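Local coordinates for protein NAD-dependent epimerase/dehydratase (PDB 6DNT) that probably interconverts UDP-N-acetylglucosamine and its 4-epimer with the help of bound NAD, and also binds the bacterial cell wall intermediate UDP-N-acetylmuramic acid, at residues 263-274 against 310-321. Numbering follows the deposited sequence. Where two conformers were deposited one is given.
Sequences SDYNGVINVALG and LADISNLDKISF
Ser-263 OG serves both segments at once: it donates to the carbonyl O of Lys-318 at 3.1 Å and accepts the backbone N of Tyr-265, closing an ST turn just past the end of helix 250-262. With OG anti to the backbone N (chi1 176°), the hydroxyl faces the 3-10 turn 314-318. Replacing Ser-263 by an alanine removes this hydroxyl, and would probably leave the Lys-318 carbonyl without this donor and the Tyr-265 N without its ST-turn acceptor. Next to it, Lys-318 CB lies over one face of the Tyr-265 ring, 3.9 Å from its centroid, in a CH-pi contact. The lysine chain continues past CD1 and CE1, then bends so that NZ donates to Asn-315 OD1 within the same turn. Beneath the turn, the two branches of Ile-269 divide their contacts: CG2 meets Leu-316 CD2 at 3.7 Å, while CD1 lies against Ile-319 CG2. Farther along the strand, Asn-270 ND2 gives a nearly straight bond (173°) to Asp-312 O, with the acceptor close to the amide plane; Tyr-157 OH holds the other end of the amide, OD1, and fixes its orientation. Past Asn-270, the Ala-272 N and O are buried without a partner, Ile-313 CG2 lying against the O. Ala-272 CB packs on Ala-311 CB at 3.5 Å, and one water donates to both Gly-274 O and Ala-311 O. Strand 267-271 runs parallel to strand 199-208 in the Rossmann-type sheet of this epimerase/dehydratase family, and 310-321 lines its flank on the way to helix 328-341. Two side-chain-to-carbonyl bonds, from Ser-263 and Asn-270, thus bracket the packing of Tyr-265 and Ile-269 on Lys-318, Leu-316 and Ile-319, joining the returning chain to the sheet by polar ends and an apolar middle.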
# COMPACT_ATOMS: atom_id res chain seq x y z
N SER A 263 13.80 -10.73 18.32
CA SER A 263 14.91 -10.12 17.58
C SER A 263 14.95 -8.60 17.70
O SER A 263 13.90 -7.97 17.92
CB SER A 263 14.79 -10.49 16.09
OG SER A 263 15.79 -9.86 15.29
N ASP A 264 16.14 -8.02 17.56
CA ASP A 264 16.30 -6.56 17.46
C ASP A 264 16.09 -6.04 16.04
O ASP A 264 16.10 -4.83 15.82
CB ASP A 264 17.68 -6.11 17.96
CG ASP A 264 17.82 -6.18 19.48
OD1 ASP A 264 16.79 -6.16 20.21
OD2 ASP A 264 18.97 -6.24 19.95
N TYR A 265 15.91 -6.94 15.08
CA TYR A 265 15.75 -6.55 13.68
C TYR A 265 14.37 -5.93 13.41
O TYR A 265 13.35 -6.43 13.89
CB TYR A 265 15.95 -7.79 12.80
CG TYR A 265 15.78 -7.52 11.34
CD1 TYR A 265 16.77 -6.87 10.60
CD2 TYR A 265 14.62 -7.92 10.68
CE1 TYR A 265 16.61 -6.63 9.24
CE2 TYR A 265 14.45 -7.68 9.33
CZ TYR A 265 15.43 -7.05 8.62
OH TYR A 265 15.23 -6.84 7.27
N ASN A 266 14.35 -4.85 12.64
CA ASN A 266 13.11 -4.29 12.08
C ASN A 266 13.16 -4.38 10.57
O ASN A 266 14.14 -3.97 9.96
CB ASN A 266 12.92 -2.83 12.46
CG ASN A 266 12.77 -2.65 13.94
OD1 ASN A 266 11.85 -3.18 14.54
ND2 ASN A 266 13.71 -1.93 14.56
N GLY A 267 12.09 -4.88 9.96
CA GLY A 267 12.06 -4.96 8.50
C GLY A 267 11.26 -6.14 8.01
O GLY A 267 10.38 -6.63 8.72
N VAL A 268 11.58 -6.59 6.81
CA VAL A 268 10.80 -7.61 6.10
C VAL A 268 11.69 -8.81 5.81
O VAL A 268 12.85 -8.63 5.42
CB VAL A 268 10.12 -7.04 4.82
CG1 VAL A 268 11.12 -6.49 3.82
CG2 VAL A 268 9.25 -8.10 4.15
N ILE A 269 11.16 -10.01 6.04
CA ILE A 269 11.93 -11.26 5.88
C ILE A 269 11.05 -12.31 5.21
O ILE A 269 9.91 -12.51 5.61
CB ILE A 269 12.39 -11.82 7.25
CG1 ILE A 269 13.24 -10.81 8.02
CG2 ILE A 269 13.17 -13.11 7.07
CD1 ILE A 269 13.49 -11.22 9.46
N ASN A 270 11.58 -12.97 4.18
CA ASN A 270 10.92 -14.14 3.58
C ASN A 270 10.96 -15.33 4.55
O ASN A 270 12.00 -15.58 5.16
CB ASN A 270 11.64 -14.60 2.31
CG ASN A 270 11.52 -13.63 1.17
OD1 ASN A 270 10.53 -12.93 1.03
ND2 ASN A 270 12.52 -13.62 0.29
N VAL A 271 9.87 -16.07 4.66
CA VAL A 271 9.88 -17.29 5.46
C VAL A 271 9.50 -18.46 4.55
O VAL A 271 8.37 -18.56 4.08
CB VAL A 271 8.97 -17.24 6.71
CG1 VAL A 271 9.32 -18.39 7.65
CG2 VAL A 271 9.15 -15.92 7.43
N ALA A 272 10.49 -19.32 4.32
CA ALA A 272 10.38 -20.43 3.38
C ALA A 272 11.60 -21.32 3.61
O ALA A 272 12.37 -21.06 4.53
CB ALA A 272 10.37 -19.90 1.96
N LEU A 273 11.79 -22.33 2.75
CA LEU A 273 13.03 -23.14 2.79
C LEU A 273 14.06 -22.78 1.72
O LEU A 273 15.21 -23.20 1.83
CB LEU A 273 12.69 -24.62 2.67
CG LEU A 273 11.84 -25.23 3.78
CD1 LEU A 273 11.81 -26.75 3.65
CD2 LEU A 273 12.38 -24.85 5.15
N GLY A 274 13.68 -21.97 0.74
CA GLY A 274 14.54 -21.69 -0.39
C GLY A 274 14.76 -22.91 -1.27
O GLY A 274 15.80 -23.04 -1.90
N LEU A 310 10.01 -19.27 -5.63
CA LEU A 310 11.17 -19.71 -4.84
C LEU A 310 11.70 -18.53 -4.04
O LEU A 310 11.94 -17.47 -4.61
CB LEU A 310 12.27 -20.22 -5.77
CG LEU A 310 13.58 -20.71 -5.13
CD1 LEU A 310 13.35 -21.89 -4.20
CD2 LEU A 310 14.58 -21.04 -6.23
N ALA A 311 11.88 -18.72 -2.73
CA ALA A 311 12.40 -17.66 -1.86
C ALA A 311 13.92 -17.68 -1.76
O ALA A 311 14.53 -18.74 -1.74
CB ALA A 311 11.82 -17.81 -0.46
N ASP A 312 14.51 -16.50 -1.66
CA ASP A 312 15.84 -16.35 -1.08
C ASP A 312 15.64 -16.17 0.42
O ASP A 312 14.99 -15.20 0.83
CB ASP A 312 16.58 -15.14 -1.66
CG ASP A 312 18.03 -15.06 -1.19
OD1 ASP A 312 18.29 -15.21 0.02
OD2 ASP A 312 18.92 -14.84 -2.04
N ILE A 313 16.18 -17.08 1.22
CA ILE A 313 15.99 -17.04 2.69
C ILE A 313 17.25 -16.63 3.47
O ILE A 313 17.34 -16.87 4.67
CB ILE A 313 15.40 -18.35 3.24
CG1 ILE A 313 16.27 -19.55 2.91
CG2 ILE A 313 13.98 -18.55 2.72
CD1 ILE A 313 16.07 -20.70 3.88
N SER A 314 18.19 -15.95 2.80
CA SER A 314 19.40 -15.42 3.45
C SER A 314 19.09 -14.59 4.70
O SER A 314 19.73 -14.76 5.74
CB SER A 314 20.20 -14.56 2.47
OG SER A 314 20.63 -15.35 1.36
N ASN A 315 18.09 -13.72 4.60
CA ASN A 315 17.76 -12.82 5.70
C ASN A 315 17.07 -13.46 6.90
O ASN A 315 16.86 -12.79 7.90
CB ASN A 315 17.04 -11.58 5.16
CG ASN A 315 17.97 -10.67 4.37
OD1 ASN A 315 19.10 -10.42 4.80
ND2 ASN A 315 17.54 -10.22 3.22
N LEU A 316 16.78 -14.77 6.85
CA LEU A 316 16.41 -15.49 8.07
C LEU A 316 17.49 -15.45 9.16
O LEU A 316 17.19 -15.61 10.34
CB LEU A 316 16.02 -16.94 7.77
CG LEU A 316 14.66 -17.16 7.09
CD1 LEU A 316 14.46 -18.64 6.82
CD2 LEU A 316 13.52 -16.65 7.95
N ASP A 317 18.74 -15.21 8.75
CA ASP A 317 19.84 -14.97 9.69
C ASP A 317 19.56 -13.78 10.60
O ASP A 317 20.00 -13.78 11.76
CB ASP A 317 21.17 -14.72 8.95
CG ASP A 317 21.57 -15.87 8.03
OD1 ASP A 317 20.97 -16.96 8.12
OD2 ASP A 317 22.48 -15.67 7.19
N LYS A 318 18.80 -12.79 10.12
CA LYS A 318 18.43 -11.62 10.92
C LYS A 318 17.62 -11.94 12.17
O LYS A 318 17.64 -11.17 13.12
CB LYS A 318 17.65 -10.58 10.09
CG LYS A 318 18.38 -10.01 8.88
CD LYS A 318 19.61 -9.23 9.29
CE LYS A 318 20.14 -8.36 8.15
NZ LYS A 318 20.60 -9.19 7.01
N ILE A 319 16.89 -13.06 12.16
CA ILE A 319 16.13 -13.50 13.33
C ILE A 319 16.68 -14.82 13.90
O ILE A 319 16.01 -15.48 14.69
CB ILE A 319 14.61 -13.60 13.03
CG1 ILE A 319 14.32 -14.54 11.86
CG2 ILE A 319 14.06 -12.21 12.71
CD1 ILE A 319 12.88 -15.02 11.83
N SER A 320 17.91 -15.17 13.53
CA SER A 320 18.55 -16.42 13.95
C SER A 320 17.68 -17.66 13.74
O SER A 320 17.64 -18.54 14.60
CB SER A 320 19.01 -16.30 15.41
OG SER A 320 19.81 -15.14 15.58
N PHE A 321 17.01 -17.74 12.59
CA PHE A 321 16.17 -18.89 12.29
C PHE A 321 16.76 -19.75 11.17
O PHE A 321 17.05 -19.26 10.09
CB PHE A 321 14.75 -18.44 11.93
CG PHE A 321 13.80 -19.58 11.67
CD1 PHE A 321 13.73 -20.68 12.54
CD2 PHE A 321 12.94 -19.54 10.58
CE1 PHE A 321 12.84 -21.72 12.30
CE2 PHE A 321 12.05 -20.58 10.34
CZ PHE A 321 11.99 -21.66 11.20
O HOH W 1 16.82 -20.30 -2.43